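Local coordinates for protein transcription regulator (Haloarcula marismortui ATCC 43049, PDB 3CRJ) that probably binds a regulatory region of DNA through a helix-turn-helix motif and acts as a TetR-family repressor of transcription, at residues D131-V134 and R135-K139; R72-D75 and S76-V80. All coordinates share one frame; numbering follows the deposited sequence.

Contact 1. Residues D131-V134 and R135-K139; sequences DEYV and RYMLK
Two turns of helix 121-148, in the C-terminal domain of this TetR-family protein, bring Glu-132 against Arg-135 on one flank and Tyr-133 and Val-134 against Met-137 and Leu-138 on the other. Glu-132 and Arg-135 run side by side, and NH1 of Arg-135 reaches OE1 of Glu-132 at 2.7 Å in a salt bridge. The bond is bent, 137° at the hydrogen, and the donor sits above the carboxylate plane. The far nitrogen of Arg-135, NH2, pairs with Glu-157 on helix 156-176, so the guanidinium spans two carboxylates. On the apolar flank Met-137, a selenomethionine, has CG turned between its backbone N and carbonyl carbon (chi1 67°), which sends its chain back toward Tyr-133. SE lies 4.1 Å from CE2 of Tyr-133, and the line from SE to the ring centroid, 5.1 Å long, is oblique, 55° off the ring normal. Val-134 and Leu-138 point the same way, CG1 of the valine 3.7 Å from CD1 of the leucine. Leu-138 N donates to Val-134 O at 2.8 Å, one of five successive i+4 to i backbone bonds. The whole is an amphipathic alpha-helix, with an i to i+3 salt bridge on one side and an i to i+4 Met-aromatic contact on the other.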
loop_
_atom_site.group_PDB
_atom_site.type_symbol
_atom_site.label_atom_id
_atom_site.label_comp_id
_atom_site.label_asym_id
_atom_site.label_seq_id
_atom_site.Cartn_x
_atom_site.Cartn_y
_atom_site.Cartn_z
ATOM N N ASP A 131 0.186 13.125 0.731
ATOM C CA ASP A 131 1.507 12.720 1.147
ATOM C C ASP A 131 2.389 13.919 1.523
ATOM O O ASP A 131 2.956 13.895 2.610
ATOM C CB ASP A 131 2.152 11.880 0.066
ATOM C CG ASP A 131 3.425 11.224 0.519
ATOM O OD1 ASP A 131 3.427 10.451 1.509
ATOM O OD2 ASP A 131 4.438 11.469 -0.145
ATOM N N GLU A 132 2.488 14.961 0.670
ATOM C CA GLU A 132 3.308 16.154 0.989
ATOM C C GLU A 132 2.917 16.823 2.303
ATOM O O GLU A 132 3.782 17.292 3.054
ATOM C CB GLU A 132 3.287 17.232 -0.109
ATOM C CG GLU A 132 3.836 16.860 -1.469
ATOM C CD GLU A 132 5.353 16.642 -1.530
ATOM O OE1 GLU A 132 5.983 16.228 -0.518
ATOM O OE2 GLU A 132 5.913 16.852 -2.639
ATOM N N TYR A 133 1.614 16.873 2.565
ATOM C CA TYR A 133 1.118 17.540 3.748
ATOM C C TYR A 133 1.588 16.812 4.994
ATOM O O TYR A 133 2.027 17.445 5.975
ATOM C CB TYR A 133 -0.410 17.607 3.753
ATOM C CG TYR A 133 -0.920 18.333 4.965
ATOM C CD1 TYR A 133 -0.923 19.737 5.006
ATOM C CD2 TYR A 133 -1.357 17.632 6.096
ATOM C CE1 TYR A 133 -1.365 20.423 6.131
ATOM C CE2 TYR A 133 -1.796 18.315 7.248
ATOM C CZ TYR A 133 -1.800 19.709 7.249
ATOM O OH TYR A 133 -2.267 20.407 8.351
ATOM N N VAL A 134 1.502 15.482 4.939
ATOM C CA VAL A 134 1.911 14.644 6.050
ATOM C C VAL A 134 3.398 14.782 6.232
ATOM O O VAL A 134 3.858 15.082 7.322
ATOM C CB VAL A 134 1.472 13.172 5.851
ATOM C CG1 VAL A 134 2.108 12.254 6.898
ATOM C CG2 VAL A 134 -0.075 13.071 5.882
ATOM N N ARG A 135 4.144 14.601 5.152
ATOM C CA ARG A 135 5.583 14.855 5.124
ATOM C C ARG A 135 5.966 16.219 5.770
ATOM O O ARG A 135 6.808 16.269 6.677
ATOM C CB ARG A 135 6.046 14.767 3.675
ATOM C CG ARG A 135 7.536 14.748 3.448
ATOM C CD ARG A 135 7.843 14.979 1.957
ATOM N NE ARG A 135 9.075 15.757 1.759
ATOM C CZ ARG A 135 9.158 16.925 1.118
ATOM N NH1 ARG A 135 8.085 17.510 0.567
ATOM N NH2 ARG A 135 10.337 17.522 1.027
ATOM N N TYR A 136 5.338 17.313 5.325
ATOM C CA TYR A 136 5.586 18.612 5.924
ATOM C C TYR A 136 5.348 18.588 7.433
ATOM O O TYR A 136 6.198 19.017 8.189
ATOM C CB TYR A 136 4.773 19.723 5.258
ATOM C CG TYR A 136 4.958 21.111 5.886
ATOM C CD1 TYR A 136 5.778 22.073 5.299
ATOM C CD2 TYR A 136 4.294 21.458 7.069
ATOM C CE1 TYR A 136 5.929 23.348 5.883
ATOM C CE2 TYR A 136 4.441 22.707 7.664
ATOM C CZ TYR A 136 5.252 23.660 7.076
ATOM O OH TYR A 136 5.375 24.915 7.694
HETATM N N MSE A 137 4.214 18.092 7.892
HETATM C CA MSE A 137 3.941 18.151 9.326
HETATM C C MSE A 137 4.812 17.205 10.155
HETATM O O MSE A 137 5.094 17.483 11.313
HETATM C CB MSE A 137 2.477 17.897 9.612
HETATM C CG MSE A 137 2.082 16.507 9.286
HETATM SE SE MSE A 137 0.327 16.088 9.924
HETATM C CE MSE A 137 0.804 14.331 10.557
ATOM N N LEU A 138 5.253 16.109 9.560
ATOM C CA LEU A 138 6.140 15.179 10.249
ATOM C C LEU A 138 7.585 15.670 10.313
ATOM O O LEU A 138 8.179 15.722 11.393
ATOM C CB LEU A 138 6.083 13.811 9.582
ATOM C CG LEU A 138 4.898 12.948 10.023
ATOM C CD1 LEU A 138 4.942 11.633 9.265
ATOM C CD2 LEU A 138 4.915 12.723 11.509
ATOM N N LYS A 139 8.151 16.041 9.166
ATOM C CA LYS A 139 9.445 16.698 9.156
ATOM C C LYS A 139 9.542 17.931 10.070
ATOM O O LYS A 139 10.559 18.129 10.746
ATOM C CB LYS A 139 9.829 17.084 7.755
ATOM C CG LYS A 139 11.308 17.307 7.597
ATOM C CD LYS A 139 11.683 17.205 6.143
ATOM C CE LYS A 139 11.125 18.382 5.333
ATOM N NZ LYS A 139 11.732 19.659 5.730
#

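Contact 2. Residues R72-D75 and S76-V80; sequences RFVD and SIHDV
With OG set between its backbone N and carbonyl carbon (chi1 63°), Ser-76 turns its hydroxyl back onto the carbonyl of Phe-73, while Phe-73 holds its ring opposite its own backbone N (chi1 176°), leaning along the helix toward Ile-77. OG of Ser-76 donates to O of Phe-73 at 2.7 Å, coming well to one side of the carbonyl, at a C=O...donor angle of 127°. The same oxygen takes the backbone N of Ile-77 at 3.2 Å, much closer to straight on, so two donors share one acceptor. The Phe-73 ring in turn receives CG1 of Ile-77 over one face, 4.1 Å from the ring centroid and nearer the rim, a CH-pi contact; CD1 of Ile-77 also comes to 3.9 Å from CZ of Phe-73. Next along, Val-74 and His-78 lie side by side, CG1 of the valine 3.4 Å from NE2 of the histidine, and O of Val-74 stands over a face of the imidazole. Replacing Ser-76 with alanine would probably cost Phe-73 O its hydroxyl donor, leaving the bond from Ile-77 N in place. Chemically, then, the serine spends its hydroxyl within its own helix, on a main-chain oxygen that also serves the regular helical bond.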
loop_
_atom_site.group_PDB
_atom_site.type_symbol
_atom_site.label_atom_id
_atom_site.label_comp_id
_atom_site.label_asym_id
_atom_site.label_seq_id
_atom_site.Cartn_x
_atom_site.Cartn_y
_atom_site.Cartn_z
ATOM N N ARG A 72 -10.553 17.592 6.108
ATOM C CA ARG A 72 -10.983 16.937 7.337
ATOM C C ARG A 72 -9.741 16.564 8.167
ATOM O O ARG A 72 -9.697 16.785 9.384
ATOM C CB ARG A 72 -11.811 15.685 7.011
ATOM C CG ARG A 72 -13.335 15.781 7.150
ATOM C CD ARG A 72 -13.775 14.502 7.911
ATOM N NE ARG A 72 -15.128 14.000 7.634
ATOM C CZ ARG A 72 -15.472 12.711 7.731
ATOM N NH1 ARG A 72 -14.554 11.811 8.082
ATOM N NH2 ARG A 72 -16.717 12.309 7.463
ATOM N N PHE A 73 -8.731 16.016 7.500
ATOM C CA PHE A 73 -7.509 15.616 8.190
ATOM C C PHE A 73 -6.752 16.847 8.701
ATOM O O PHE A 73 -6.358 16.900 9.872
ATOM C CB PHE A 73 -6.619 14.767 7.288
ATOM C CG PHE A 73 -5.312 14.410 7.913
ATOM C CD1 PHE A 73 -5.237 13.424 8.879
ATOM C CD2 PHE A 73 -4.147 15.052 7.532
ATOM C CE1 PHE A 73 -4.024 13.084 9.465
ATOM C CE2 PHE A 73 -2.927 14.718 8.116
ATOM C CZ PHE A 73 -2.872 13.734 9.087
ATOM N N VAL A 74 -6.587 17.835 7.817
ATOM C CA VAL A 74 -5.954 19.110 8.147
ATOM C C VAL A 74 -6.609 19.776 9.367
ATOM O O VAL A 74 -5.912 20.225 10.281
ATOM C CB VAL A 74 -5.918 20.051 6.902
ATOM C CG1 VAL A 74 -5.759 21.537 7.289
ATOM C CG2 VAL A 74 -4.816 19.616 5.933
ATOM N N ASP A 75 -7.942 19.805 9.380
ATOM C CA ASP A 75 -8.717 20.316 10.511
ATOM C C ASP A 75 -8.302 19.697 11.829
ATOM O O ASP A 75 -7.972 20.414 12.778
ATOM C CB ASP A 75 -10.208 20.052 10.302
ATOM C CG ASP A 75 -10.904 21.160 9.541
ATOM O OD1 ASP A 75 -10.239 22.174 9.204
ATOM O OD2 ASP A 75 -12.120 21.004 9.280
ATOM N N SER A 76 -8.311 18.367 11.878
ATOM C CA SER A 76 -8.067 17.635 13.123
ATOM C C SER A 76 -6.664 17.878 13.669
ATOM O O SER A 76 -6.479 17.923 14.885
ATOM C CB SER A 76 -8.305 16.141 12.928
ATOM O OG SER A 76 -7.382 15.620 11.977
ATOM N N ILE A 77 -5.691 18.037 12.763
ATOM C CA ILE A 77 -4.319 18.430 13.124
ATOM C C ILE A 77 -4.228 19.859 13.684
ATOM O O ILE A 77 -3.517 20.089 14.663
ATOM C CB ILE A 77 -3.335 18.262 11.943
ATOM C CG1 ILE A 77 -3.322 16.808 11.437
ATOM C CG2 ILE A 77 -1.924 18.728 12.331
ATOM C CD1 ILE A 77 -2.930 15.727 12.496
ATOM N N HIS A 78 -4.951 20.810 13.083
ATOM C CA HIS A 78 -5.035 22.159 13.650
ATOM C C HIS A 78 -5.559 22.095 15.082
ATOM O O HIS A 78 -5.391 23.034 15.840
ATOM C CB HIS A 78 -5.937 23.088 12.821
ATOM C CG HIS A 78 -5.385 23.449 11.474
ATOM N ND1 HIS A 78 -4.055 23.282 11.136
ATOM C CD2 HIS A 78 -5.985 23.997 10.387
ATOM C CE1 HIS A 78 -3.863 23.698 9.894
ATOM N NE2 HIS A 78 -5.018 24.139 9.418
ATOM N N ASP A 79 -6.203 20.983 15.436
ATOM C CA ASP A 79 -6.698 20.776 16.795
ATOM C C ASP A 79 -5.559 20.542 17.751
ATOM O O ASP A 79 -5.645 20.924 18.914
ATOM C CB ASP A 79 -7.651 19.582 16.877
ATOM C CG ASP A 79 -9.099 19.962 16.638
ATOM O OD1 ASP A 79 -9.414 21.174 16.525
ATOM O OD2 ASP A 79 -9.926 19.026 16.559
ATOM N N VAL A 80 -4.498 19.897 17.274
ATOM C CA VAL A 80 -3.322 19.689 18.124
ATOM C C VAL A 80 -2.381 20.918 18.135
ATOM O O VAL A 80 -1.600 21.146 17.207
ATOM C CB VAL A 80 -2.605 18.323 17.831
ATOM C CG1 VAL A 80 -2.489 18.063 16.349
ATOM C CG2 VAL A 80 -1.247 18.240 18.540
#

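Along the chain contact 2 comes first, at the C-terminal end of helix 58-78 and just past it, and contact 1 follows in the middle of helix 121-148; their centres are about 13 Å apart. The two helices pack directly against each other here. CZ of Tyr-133 meets CG2 of Val-74 at 3.3 Å, and SE of Met-137 lies 4.0 Å from CE2 of Phe-73. Leu-96 of helix 85-97 touches Phe-73, Val-134 and Met-137, so three helices share one apolar core. Contact 1 also reaches the second subunit, where Asp-131 forms a salt bridge with Arg-173. Helix 58-78, which follows the predicted helix-turn-helix, is thereby joined to the C-terminal helices, consistent with the TetR-family architecture.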